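Side-chain contacts in solute Binding Protein, BlMnBP1 in complex with mannotriose (Bifidobacterium, PDB 6FUV), which binds beta-mannotriose and probably delivers manno-oligosaccharides to an ABC transporter, as the extracellular solute-binding protein of that system: residues I47-A52 with V325-E330; L72-L75 with S81-I84; D91-S96 with E372-A377. All coordinates share one frame; numbering follows the deposited sequence.

Contact 1. Residues I47-A52 with V325-E330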
ATOM      1  N   ILE A  47      -9.494   6.071  19.833  1.00 16.71           N
ATOM      2  CA  ILE A  47      -9.351   7.398  20.403  1.00 14.78           C
ATOM      3  C   ILE A  47      -9.756   7.366  21.875  1.00 18.22           C
ATOM      4  O   ILE A  47      -9.122   7.991  22.732  1.00 15.68           O
ATOM      5  CB  ILE A  47     -10.169   8.402  19.568  1.00 17.13           C
ATOM      6  CG1 ILE A  47      -9.502   8.564  18.197  1.00 14.15           C
ATOM      7  CG2 ILE A  47     -10.330   9.717  20.352  1.00 18.71           C
ATOM      8  CD1 ILE A  47     -10.322   9.210  17.171  1.00 16.63           C
ATOM      9  N   LYS A  48     -10.785   6.588  22.198  1.00 19.83           N
ATOM     10  CA  LYS A  48     -11.165   6.409  23.590  1.00 19.88           C
ATOM     11  C   LYS A  48      -9.993   5.881  24.407  1.00 24.25           C
ATOM     12  O   LYS A  48      -9.736   6.349  25.527  1.00 23.09           O
ATOM     13  CB  LYS A  48     -12.343   5.453  23.645  1.00 23.38           C
ATOM     14  CG  LYS A  48     -12.980   5.303  25.035  1.00 38.58           C
ATOM     15  CD  LYS A  48     -13.592   3.914  25.204  1.00 40.55           C
ATOM     16  CE  LYS A  48     -12.813   3.065  26.215  1.00 45.81           C
ATOM     17  NZ  LYS A  48     -13.361   3.211  27.612  1.00 50.02           N
ATOM     18  N   GLU A  49      -9.263   4.905  23.847  1.00 17.71           N
ATOM     19  CA  GLU A  49      -8.093   4.383  24.539  1.00 21.30           C
ATOM     20  C   GLU A  49      -7.006   5.432  24.649  1.00 15.06           C
ATOM     21  O   GLU A  49      -6.375   5.550  25.697  1.00 17.03           O
ATOM     22  CB  GLU A  49      -7.584   3.130  23.836  1.00 16.93           C
ATOM     23  CG  GLU A  49      -8.431   1.889  24.164  1.00 34.04           C
ATOM     24  CD  GLU A  49      -8.257   0.757  23.136  1.00 40.59           C
ATOM     25  OE1 GLU A  49      -7.208   0.754  22.415  1.00 44.83           O
ATOM     26  OE2 GLU A  49      -9.175  -0.100  23.035  1.00 43.29           O
ATOM     27  N   PHE A  50      -6.790   6.217  23.597  1.00 18.63           N
ATOM     28  CA  PHE A  50      -5.784   7.275  23.674  1.00 16.62           C
ATOM     29  C   PHE A  50      -6.113   8.266  24.776  1.00 15.59           C
ATOM     30  O   PHE A  50      -5.208   8.735  25.484  1.00 18.07           O
ATOM     31  CB  PHE A  50      -5.671   7.980  22.323  1.00 19.99           C
ATOM     32  CG  PHE A  50      -4.867   9.280  22.339  1.00 18.77           C
ATOM     33  CD1 PHE A  50      -3.507   9.263  22.290  1.00 15.16           C
ATOM     34  CD2 PHE A  50      -5.507  10.494  22.308  1.00 11.06           C
ATOM     35  CE1 PHE A  50      -2.771  10.409  22.269  1.00 15.33           C
ATOM     36  CE2 PHE A  50      -4.795  11.651  22.272  1.00 14.98           C
ATOM     37  CZ  PHE A  50      -3.420  11.626  22.275  1.00 16.58           C
ATOM     38  N   ASN A  51      -7.414   8.581  24.928  1.00 24.16           N
ATOM     39  CA  ASN A  51      -7.892   9.550  25.905  1.00 23.01           C
ATOM     40  C   ASN A  51      -7.752   9.046  27.341  1.00 26.41           C
ATOM     41  O   ASN A  51      -7.774   9.860  28.274  1.00 23.00           O
ATOM     42  CB  ASN A  51      -9.359   9.923  25.612  1.00 19.99           C
ATOM     43  CG  ASN A  51      -9.487  10.910  24.502  1.00 19.85           C
ATOM     44  OD1 ASN A  51      -8.581  11.756  24.270  1.00 20.81           O
ATOM     45  ND2 ASN A  51     -10.598  10.828  23.782  1.00 17.93           N
ATOM     46  N   ALA A  52      -7.586   7.731  27.558  1.00 24.87           N
ATOM     47  CA  ALA A  52      -7.285   7.285  28.917  1.00 19.05           C
ATOM     48  C   ALA A  52      -5.926   7.807  29.358  1.00 23.47           C
ATOM     49  O   ALA A  52      -5.713   8.038  30.547  1.00 28.96           O
ATOM     50  CB  ALA A  52      -7.318   5.754  29.026  1.00 19.00           C
ATOM     51  N   VAL A 325       0.452  10.460  17.072  1.00 15.88           N
ATOM     52  CA  VAL A 325       1.105   9.548  16.142  1.00 15.44           C
ATOM     53  C   VAL A 325       1.958   8.542  16.911  1.00 20.80           C
ATOM     54  O   VAL A 325       1.961   7.330  16.623  1.00 15.33           O
ATOM     55  CB  VAL A 325       1.945  10.348  15.126  1.00 18.69           C
ATOM     56  CG1 VAL A 325       2.744   9.357  14.261  1.00 17.91           C
ATOM     57  CG2 VAL A 325       1.067  11.179  14.214  1.00 12.72           C
ATOM     58  N   LYS A 326       2.726   9.045  17.874  1.00 13.88           N
ATOM     59  CA  LYS A 326       3.563   8.184  18.673  1.00 12.20           C
ATOM     60  C   LYS A 326       2.735   7.174  19.433  1.00 15.39           C
ATOM     61  O   LYS A 326       3.150   6.020  19.551  1.00 20.02           O
ATOM     62  CB  LYS A 326       4.422   9.012  19.610  1.00 13.51           C
ATOM     63  CG  LYS A 326       5.465   8.132  20.316  1.00 13.75           C
ATOM     64  CD  LYS A 326       6.783   8.824  20.546  1.00 18.36           C
ATOM     65  CE  LYS A 326       7.777   7.980  21.308  1.00 18.08           C
ATOM     66  NZ  LYS A 326       9.061   8.720  21.540  1.00 22.09           N
ATOM     67  N   TRP A 327       1.576   7.590  19.957  1.00 11.56           N
ATOM     68  CA  TRP A 327       0.642   6.666  20.595  1.00 16.36           C
ATOM     69  C   TRP A 327       0.106   5.624  19.620  1.00 16.10           C
ATOM     70  O   TRP A 327      -0.037   4.451  19.978  1.00 17.11           O
ATOM     71  CB  TRP A 327      -0.542   7.428  21.195  1.00 14.00           C
ATOM     72  CG  TRP A 327      -1.465   6.527  21.993  1.00 18.63           C
ATOM     73  CD1 TRP A 327      -1.362   6.242  23.325  1.00 19.48           C
ATOM     74  CD2 TRP A 327      -2.621   5.808  21.530  1.00 16.81           C
ATOM     75  NE1 TRP A 327      -2.350   5.333  23.705  1.00 21.56           N
ATOM     76  CE2 TRP A 327      -3.122   5.049  22.611  1.00 18.74           C
ATOM     77  CE3 TRP A 327      -3.237   5.682  20.307  1.00 14.65           C
ATOM     78  CZ2 TRP A 327      -4.254   4.265  22.508  1.00 16.15           C
ATOM     79  CZ3 TRP A 327      -4.338   4.887  20.209  1.00 15.06           C
ATOM     80  CH2 TRP A 327      -4.854   4.207  21.297  1.00 16.13           C
ATOM     81  N   MET A 328      -0.239   6.035  18.393  1.00 10.70           N
ATOM     82  CA  MET A 328      -0.651   5.037  17.419  1.00 13.17           C
ATOM     83  C   MET A 328       0.483   4.051  17.186  1.00 12.17           C
ATOM     84  O   MET A 328       0.256   2.855  17.041  1.00 10.59           O
ATOM     85  CB  MET A 328      -1.075   5.698  16.106  1.00 22.62           C
ATOM     86  CG  MET A 328      -2.422   6.458  16.176  1.00 20.05           C
ATOM     87  SD  MET A 328      -3.771   5.290  16.255  1.00 18.41           S
ATOM     88  CE  MET A 328      -3.566   4.482  14.646  1.00 19.36           C
ATOM     89  N   THR A 329       1.710   4.529  17.130  1.00 15.24           N
ATOM     90  CA  THR A 329       2.797   3.628  16.755  1.00 16.98           C
ATOM     91  C   THR A 329       3.106   2.683  17.895  1.00 15.72           C
ATOM     92  O   THR A 329       3.171   1.466  17.697  1.00 16.17           O
ATOM     93  CB  THR A 329       4.041   4.428  16.373  1.00 19.49           C
ATOM     94  OG1 THR A 329       3.733   5.279  15.288  1.00 14.05           O
ATOM     95  CG2 THR A 329       5.235   3.514  15.929  1.00 14.69           C
ATOM     96  N   GLU A 330       3.270   3.212  19.113  1.00 16.86           N
ATOM     97  CA  GLU A 330       3.764   2.409  20.215  1.00 14.72           C
ATOM     98  C   GLU A 330       2.690   1.728  21.024  1.00 18.57           C
ATOM     99  O   GLU A 330       3.037   0.803  21.757  1.00 14.09           O
ATOM    100  CB  GLU A 330       4.612   3.264  21.166  1.00 17.37           C
ATOM    101  CG  GLU A 330       5.925   3.786  20.500  1.00 18.84           C
ATOM    102  CD  GLU A 330       6.923   4.290  21.481  1.00 19.61           C
ATOM    103  OE1 GLU A 330       6.589   4.321  22.674  1.00 25.67           O
ATOM    104  OE2 GLU A 330       8.060   4.641  21.082  1.00 21.34           O
TER

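Contact 2. Residues L72-L75 with S81-I84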
ATOM      1  N   LEU A  72      -4.662  15.368  -1.830  1.00  9.99           N
ATOM      2  CA  LEU A  72      -3.942  16.324  -2.663  1.00 18.79           C
ATOM      3  C   LEU A  72      -4.705  17.643  -2.725  1.00 15.27           C
ATOM      4  O   LEU A  72      -4.149  18.712  -2.503  1.00 20.46           O
ATOM      5  CB  LEU A  72      -3.709  15.723  -4.053  1.00 16.52           C
ATOM      6  CG  LEU A  72      -2.650  14.644  -4.119  1.00 20.99           C
ATOM      7  CD1 LEU A  72      -2.549  14.001  -5.511  1.00 15.11           C
ATOM      8  CD2 LEU A  72      -1.247  15.173  -3.762  1.00 19.77           C
ATOM      9  N   THR A  73      -6.013  17.576  -2.919  1.00 19.43           N
ATOM     10  CA  THR A  73      -6.817  18.786  -2.930  1.00 15.90           C
ATOM     11  C   THR A  73      -6.749  19.475  -1.579  1.00 16.42           C
ATOM     12  O   THR A  73      -6.652  20.698  -1.510  1.00 16.96           O
ATOM     13  CB  THR A  73      -8.256  18.427  -3.301  1.00 16.86           C
ATOM     14  OG1 THR A  73      -8.284  17.880  -4.605  1.00 16.31           O
ATOM     15  CG2 THR A  73      -9.165  19.622  -3.283  1.00 20.64           C
ATOM     16  N   ARG A  74      -6.765  18.709  -0.492  1.00 14.72           N
ATOM     17  CA  ARG A  74      -6.713  19.308   0.839  1.00 13.52           C
ATOM     18  C   ARG A  74      -5.394  20.037   1.071  1.00 18.34           C
ATOM     19  O   ARG A  74      -5.361  21.073   1.728  1.00 23.20           O
ATOM     20  CB  ARG A  74      -6.927  18.215   1.895  1.00 19.98           C
ATOM     21  CG  ARG A  74      -7.072  18.714   3.276  1.00 24.11           C
ATOM     22  CD  ARG A  74      -8.426  19.325   3.466  1.00 25.60           C
ATOM     23  NE  ARG A  74      -9.386  18.293   3.790  1.00 26.50           N
ATOM     24  CZ  ARG A  74      -9.799  18.017   5.010  1.00 17.26           C
ATOM     25  NH1 ARG A  74      -9.369  18.726   6.025  1.00 22.95           N
ATOM     26  NH2 ARG A  74     -10.683  17.063   5.198  1.00 22.13           N
ATOM     27  N   LEU A  75      -4.306  19.524   0.515  1.00 19.28           N
ATOM     28  CA  LEU A  75      -3.007  20.177   0.670  1.00 22.87           C
ATOM     29  C   LEU A  75      -2.954  21.462  -0.157  1.00 24.31           C
ATOM     30  O   LEU A  75      -2.370  22.464   0.262  1.00 19.69           O
ATOM     31  CB  LEU A  75      -1.887  19.224   0.241  1.00 16.57           C
ATOM     32  CG  LEU A  75      -1.636  17.964   1.036  1.00 23.84           C
ATOM     33  CD1 LEU A  75      -0.576  17.121   0.296  1.00 17.63           C
ATOM     34  CD2 LEU A  75      -1.194  18.219   2.443  1.00 14.66           C
ATOM     35  N   SER A  81      -7.743  22.822   8.351  1.00 13.55           N
ATOM     36  CA  SER A  81      -8.847  21.890   8.527  1.00 15.83           C
ATOM     37  C   SER A  81      -8.410  20.501   8.928  1.00 19.09           C
ATOM     38  O   SER A  81      -9.268  19.644   9.080  1.00 15.01           O
ATOM     39  CB  SER A  81      -9.608  21.797   7.231  1.00 19.73           C
ATOM     40  OG  SER A  81      -8.751  21.310   6.222  1.00 24.93           O
ATOM     41  N   TRP A  82      -7.109  20.274   9.048  1.00 15.94           N
ATOM     42  CA  TRP A  82      -6.522  18.985   9.364  1.00 19.97           C
ATOM     43  C   TRP A  82      -5.223  19.231  10.102  1.00 16.25           C
ATOM     44  O   TRP A  82      -4.584  20.262   9.892  1.00 19.35           O
ATOM     45  CB  TRP A  82      -6.241  18.164   8.107  1.00 15.69           C
ATOM     46  CG  TRP A  82      -5.283  18.766   7.242  1.00 11.47           C
ATOM     47  CD1 TRP A  82      -5.487  19.806   6.406  1.00 25.11           C
ATOM     48  CD2 TRP A  82      -3.908  18.408   7.116  1.00 17.37           C
ATOM     49  NE1 TRP A  82      -4.333  20.124   5.739  1.00 18.23           N
ATOM     50  CE2 TRP A  82      -3.341  19.287   6.163  1.00 13.98           C
ATOM     51  CE3 TRP A  82      -3.102  17.434   7.716  1.00 14.82           C
ATOM     52  CZ2 TRP A  82      -1.995  19.238   5.789  1.00 17.56           C
ATOM     53  CZ3 TRP A  82      -1.771  17.350   7.333  1.00 20.94           C
ATOM     54  CH2 TRP A  82      -1.216  18.264   6.355  1.00 17.56           C
ATOM     55  N   ASP A  83      -4.867  18.303  10.998  1.00 20.61           N
ATOM     56  CA  ASP A  83      -3.579  18.304  11.669  1.00 17.37           C
ATOM     57  C   ASP A  83      -2.751  17.068  11.380  1.00 17.34           C
ATOM     58  O   ASP A  83      -1.535  17.180  11.237  1.00 21.05           O
ATOM     59  CB  ASP A  83      -3.806  18.437  13.162  1.00 15.62           C
ATOM     60  CG  ASP A  83      -4.616  19.657  13.514  1.00 18.92           C
ATOM     61  OD1 ASP A  83      -4.108  20.740  13.316  1.00 15.59           O
ATOM     62  OD2 ASP A  83      -5.798  19.516  13.944  1.00 25.38           O
ATOM     63  N   ILE A  84      -3.386  15.908  11.236  1.00 10.84           N
ATOM     64  CA  ILE A  84      -2.763  14.705  10.724  1.00 19.64           C
ATOM     65  C   ILE A  84      -3.515  14.290   9.456  1.00 12.30           C
ATOM     66  O   ILE A  84      -4.752  14.246   9.434  1.00 14.26           O
ATOM     67  CB  ILE A  84      -2.813  13.572  11.764  1.00 13.53           C
ATOM     68  CG1 ILE A  84      -2.204  13.972  13.100  1.00 12.74           C
ATOM     69  CG2 ILE A  84      -2.065  12.394  11.268  1.00 18.26           C
ATOM     70  CD1 ILE A  84      -2.757  13.184  14.300  1.00 14.73           C
TER
HETATM   71  O   HOH W   1      -4.033  22.244   3.854  1.00 14.62           O

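Contact 3. Residues D91-S96 with E372-A377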
ATOM      1  N   ASP A  91       5.885  14.303  -3.784  1.00 22.54           N
ATOM      2  CA  ASP A  91       7.289  13.939  -3.951  1.00 21.86           C
ATOM      3  C   ASP A  91       8.073  14.197  -2.672  1.00 20.91           C
ATOM      4  O   ASP A  91       7.766  15.113  -1.923  1.00 21.16           O
ATOM      5  CB  ASP A  91       7.913  14.738  -5.083  1.00 20.99           C
ATOM      6  CG  ASP A  91       7.598  14.165  -6.415  1.00 22.00           C
ATOM      7  OD1 ASP A  91       7.441  12.928  -6.465  1.00 25.83           O
ATOM      8  OD2 ASP A  91       7.502  14.942  -7.386  1.00 25.59           O
ATOM      9  N   ARG A  92       9.159  13.440  -2.488  1.00 21.23           N
ATOM     10  CA  ARG A  92       9.992  13.575  -1.294  1.00 22.48           C
ATOM     11  C   ARG A  92      10.502  14.997  -1.153  1.00 23.43           C
ATOM     12  O   ARG A  92      10.466  15.590  -0.069  1.00 20.72           O
ATOM     13  CB  ARG A  92      11.155  12.584  -1.377  1.00 26.18           C
ATOM     14  CG  ARG A  92      10.769  11.116  -1.227  1.00 26.35           C
ATOM     15  CD  ARG A  92      11.962  10.222  -1.466  1.00 35.04           C
ATOM     16  NE  ARG A  92      12.955  10.291  -0.396  1.00 36.83           N
ATOM     17  CZ  ARG A  92      13.094   9.367   0.569  1.00 36.07           C
ATOM     18  NH1 ARG A  92      12.300   8.289   0.604  1.00 38.74           N
ATOM     19  NH2 ARG A  92      14.050   9.495   1.500  1.00 31.21           N
ATOM     20  N   SER A  93      10.979  15.569  -2.245  1.00 26.11           N
ATOM     21  CA  SER A  93      11.549  16.910  -2.196  1.00 20.28           C
ATOM     22  C   SER A  93      10.562  18.024  -1.853  1.00 18.84           C
ATOM     23  O   SER A  93      10.935  19.194  -1.695  1.00 23.49           O
ATOM     24  CB  SER A  93      12.191  17.225  -3.543  1.00 21.11           C
ATOM     25  OG  SER A  93      11.229  17.177  -4.587  1.00 21.19           O
ATOM     26  N   GLU A  94       9.308  17.661  -1.696  1.00 19.84           N
ATOM     27  CA  GLU A  94       8.265  18.604  -1.327  1.00 25.54           C
ATOM     28  C   GLU A  94       7.709  18.402   0.084  1.00 23.23           C
ATOM     29  O   GLU A  94       6.833  19.159   0.520  1.00 19.91           O
ATOM     30  CB  GLU A  94       7.119  18.499  -2.323  1.00 19.65           C
ATOM     31  CG  GLU A  94       7.532  18.631  -3.771  1.00 26.00           C
ATOM     32  CD  GLU A  94       8.201  19.958  -4.099  1.00 24.19           C
ATOM     33  OE1 GLU A  94       7.857  21.003  -3.504  1.00 20.63           O
ATOM     34  OE2 GLU A  94       9.116  19.916  -4.953  1.00 40.07           O
ATOM     35  N   PHE A  95       8.126  17.347   0.772  1.00 23.59           N
ATOM     36  CA  PHE A  95       7.580  17.096   2.097  1.00 16.21           C
ATOM     37  C   PHE A  95       7.678  18.354   2.957  1.00 20.43           C
ATOM     38  O   PHE A  95       6.700  18.756   3.602  1.00 16.71           O
ATOM     39  CB  PHE A  95       8.316  15.937   2.803  1.00 17.09           C
ATOM     40  CG  PHE A  95       7.980  14.560   2.288  1.00 13.79           C
ATOM     41  CD1 PHE A  95       6.770  14.283   1.754  1.00 13.49           C
ATOM     42  CD2 PHE A  95       8.933  13.566   2.301  1.00 16.87           C
ATOM     43  CE1 PHE A  95       6.474  13.045   1.218  1.00 20.92           C
ATOM     44  CE2 PHE A  95       8.647  12.312   1.803  1.00 17.13           C
ATOM     45  CZ  PHE A  95       7.410  12.049   1.254  1.00 14.06           C
ATOM     46  N   SER A  96       8.879  18.949   3.035  1.00 18.55           N
ATOM     47  CA  SER A  96       9.118  20.078   3.920  1.00 16.69           C
ATOM     48  C   SER A  96       8.277  21.288   3.548  1.00 19.58           C
ATOM     49  O   SER A  96       8.227  22.245   4.331  1.00 18.26           O
ATOM     50  CB  SER A  96      10.586  20.451   3.922  1.00 23.57           C
ATOM     51  OG  SER A  96      10.998  20.999   2.714  1.00 20.78           O
ATOM     52  N   GLU A 372      21.142  10.608  -5.846  1.00 24.22           N
ATOM     53  CA  GLU A 372      20.034  10.439  -6.771  1.00 22.21           C
ATOM     54  C   GLU A 372      18.700  10.282  -6.064  1.00 22.23           C
ATOM     55  O   GLU A 372      17.784   9.685  -6.616  1.00 21.25           O
ATOM     56  CB  GLU A 372      20.279   9.229  -7.660  1.00 27.89           C
ATOM     57  CG  GLU A 372      21.685   9.124  -8.179  1.00 24.70           C
ATOM     58  CD  GLU A 372      21.896   7.887  -9.038  1.00 37.29           C
ATOM     59  OE1 GLU A 372      20.910   7.165  -9.266  1.00 34.64           O
ATOM     60  OE2 GLU A 372      23.025   7.636  -9.502  1.00 36.42           O
ATOM     61  N   GLU A 373      18.562  10.824  -4.859  1.00 23.01           N
ATOM     62  CA  GLU A 373      17.334  10.686  -4.083  1.00 25.77           C
ATOM     63  C   GLU A 373      16.091  11.166  -4.834  1.00 26.48           C
ATOM     64  O   GLU A 373      14.978  10.761  -4.502  1.00 30.46           O
ATOM     65  CB  GLU A 373      17.496  11.476  -2.764  1.00 26.77           C
ATOM     66  CG  GLU A 373      16.373  11.229  -1.736  1.00 43.99           C
ATOM     67  CD  GLU A 373      16.546  11.989  -0.385  1.00 44.32           C
ATOM     68  OE1 GLU A 373      17.217  13.059  -0.326  1.00 42.13           O
ATOM     69  OE2 GLU A 373      16.003  11.494   0.629  1.00 38.13           O
ATOM     70  N   ASP A 374      16.250  12.014  -5.836  1.00 22.36           N
ATOM     71  CA  ASP A 374      15.133  12.531  -6.600  1.00 27.49           C
ATOM     72  C   ASP A 374      15.034  11.934  -8.002  1.00 20.72           C
ATOM     73  O   ASP A 374      14.055  12.204  -8.692  1.00 20.83           O
ATOM     74  CB  ASP A 374      15.259  14.061  -6.721  1.00 25.44           C
ATOM     75  CG  ASP A 374      15.158  14.770  -5.409  1.00 32.17           C
ATOM     76  OD1 ASP A 374      14.151  14.559  -4.684  1.00 32.67           O
ATOM     77  OD2 ASP A 374      16.089  15.552  -5.103  1.00 35.61           O
ATOM     78  N   LEU A 375      16.024  11.150  -8.443  1.00 21.23           N
ATOM     79  CA  LEU A 375      16.078  10.703  -9.835  1.00 22.19           C
ATOM     80  C   LEU A 375      14.853   9.869 -10.210  1.00 22.17           C
ATOM     81  O   LEU A 375      14.192  10.134 -11.219  1.00 23.03           O
ATOM     82  CB  LEU A 375      17.362   9.914 -10.071  1.00 23.14           C
ATOM     83  CG  LEU A 375      17.719   9.653 -11.543  1.00 29.47           C
ATOM     84  CD1 LEU A 375      17.733  10.938 -12.395  1.00 16.72           C
ATOM     85  CD2 LEU A 375      19.036   8.887 -11.619  1.00 27.45           C
ATOM     86  N   PHE A 376      14.515   8.861  -9.405  1.00 22.32           N
ATOM     87  CA  PHE A 376      13.326   8.074  -9.721  1.00 19.46           C
ATOM     88  C   PHE A 376      12.092   8.959  -9.825  1.00 16.21           C
ATOM     89  O   PHE A 376      11.313   8.831 -10.765  1.00 15.67           O
ATOM     90  CB  PHE A 376      13.078   7.007  -8.666  1.00 21.99           C
ATOM     91  CG  PHE A 376      11.966   6.045  -9.014  1.00 21.46           C
ATOM     92  CD1 PHE A 376      10.667   6.380  -8.798  1.00 19.95           C
ATOM     93  CD2 PHE A 376      12.238   4.804  -9.528  1.00 19.55           C
ATOM     94  CE1 PHE A 376       9.648   5.500  -9.080  1.00 21.39           C
ATOM     95  CE2 PHE A 376      11.209   3.910  -9.823  1.00 22.87           C
ATOM     96  CZ  PHE A 376       9.909   4.277  -9.601  1.00 18.13           C
ATOM     97  N   ALA A 377      11.874   9.845  -8.849  1.00 18.66           N
ATOM     98  CA  ALA A 377      10.645  10.636  -8.818  1.00 21.28           C
ATOM     99  C   ALA A 377      10.560  11.544 -10.040  1.00 13.37           C
ATOM    100  O   ALA A 377       9.498  11.701 -10.642  1.00 16.77           O
ATOM    101  CB  ALA A 377      10.583  11.435  -7.508  1.00 23.06           C
TER
HETATM  102  O   HOH W   2       6.998  11.423  -9.183  1.00 25.92           O
HETATM  103  O   HOH W   3      11.724  14.123  -5.212  1.00 17.75           O

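Contact 1. Residues I47-A52 with V325-E330
Phe50 meets Trp327 in an edge-to-face (T-shaped) aromatic pair that joins helix 43-53 to helix 315-330, two helices of one lobe of the periplasmic-binding-protein fold. The rim of the phenyl ring is turned to one face of the indole: the centroids of the phenyl ring and the indole five-membered ring lie 5.1 Å apart, with the planes at 76°. Phe50 CB adds a CH-pi contact, standing 3.7 Å from the centroid of the Trp327 six-membered ring and almost on its normal. Glu49 borders the pair through its CB, near Trp327 CZ2, while its carboxylate turns elsewhere and makes a salt bridge with Lys41.

Both aromatic groups owe their place to the first torsion. Phe50 carries CG anti to its own N (chi1 168°) and Trp327 does the same (chi1 -174°), which brings the indole across to the neighbouring helix. Further out, Phe324 meets Phe50 edge-to-face, Ile57 and Val59 of strand 57-63 touch the same phenyl group, and Met53 touches the indole. The joint is thus apolar and buried, and its tightest side-chain approach is Phe50 CD1 to Trp327 CG, 3.4 Å.

Contact 2. Residues L72-L75 with S81-I84
Arg74 and Leu75, on helix 67-77, meet Ser81 and Trp82 in a short-range, partly buried contact that closes the turn from this helix into strand 84-86, part of a beta-alpha-beta unit of the lobe. Ser81 supplies the polar half. Arg74 NH1 donates to Ser81 OG at 2.7 Å; the bond is bent, and the hydroxyl oxygen sits 27° out of the guanidinium plane. A second, weak bond of 3.2 Å runs from Arg74 NH1 to Ser81 O, and Ser81 OG is also bonded to Asn79 OD1. Arg74 CG, anti to the backbone N (chi1 -172°), lies 3.7 Å from Trp82 CD1; bends at chi2 and chi3 then carry the guanidinium to Ser81. Guanidinium and indole planes stand 81° apart, so this is no stack. A water links the two segments as well, donating to Arg74 O and accepting from Trp82 NE1 at 2.9 Å. On the apolar side, Leu75 CD2 rests 3.6 Å from Trp82 CZ2.

The arginine also reaches beyond the turn: NH2 bonds to Gln62 OE1 in strand 57-63, and the group makes a cation-pi contact with Phe27 of strand 22-28. With an alanine here, Ser81 OG would probably keep Asn79 but lose the arginine, and Gln62 and Phe27 would be left without their mate. Leu75 and Arg74 touch Met85 of strand 84-86, so the helix packs on the sheet beside the turn it leads into.

Contact 3. Residues D91-S96 with E372-A377
Glu373 OE2 receives two N-H groups of Arg92, and the shorter bond, from NH2 at 2.9 Å, is the heart of a salt bridge. It is moderately straight, with an N-H...O angle of 154°, and uses the anti lone pair of OE2, the one directed away from the other carboxylate oxygen. The companion bond from Arg92 NE to Glu373 OE2 is weak, at 3.4 Å. One oxygen therefore meets the edge of the guanidinium, although the two planes are 47° apart and the side chains run at about a right angle to each other. With CG anti to the backbone N (chi1 -170°) and the chain extended beyond it, Glu373 reaches across to the arginine. Arg92 has a further partner, since its NH1 bonds to Asn116 O.

The rest of the contact is looser, with one sound water bridge. That water donates to both Asp91 OD1 and Ala377 O, the latter at 2.9 Å, while Ala377 CB packs 3.6 Å from Asp91 OD1. Ser93 CB lies 3.5 Å from Asp374 OD1, whereas Asp374 OD2 turns to Tyr120 OH. That tyrosine, in strand 119-120, also touches Ser93 and Glu373, giving the two segments a common neighbour.

Asp91 to Ser93 lie in the loop following strand 84-86, a strand in the sheet of one lobe. Glu373 and Asp374 come just before helix 375-383, where Phe376 meets Trp420 edge-to-face and Glu372 bonds to His208. A charged pair flanked by a water bridge thus probably ties the first lobe to the C-terminal helical region of this two-lobed solute-binding fold.

Contacts 1 and 2 lie in one lobe, and contact 3 reaches from it toward the C-terminal helices. Contacts 1 and 2 have centres about 21 Å apart, yet their nearest atoms come within about 4 Å without touching; Phe324, beside Phe50 in contact 1, also touches Ile84 of contact 2. Along the chain contact 2 falls between the two segments of contact 1, whereas contacts 1 and 3 alternate, their centres about 31 Å apart. The side chains of Leu75 and Arg92 lie about 13 Å and 12 Å from a bound mannose unit. Glu330 of contact 1 lines a pocket for a polyethylene glycol, probably from the crystallisation liquor, and the Asp91 side chain is about 6 Å from such a molecule.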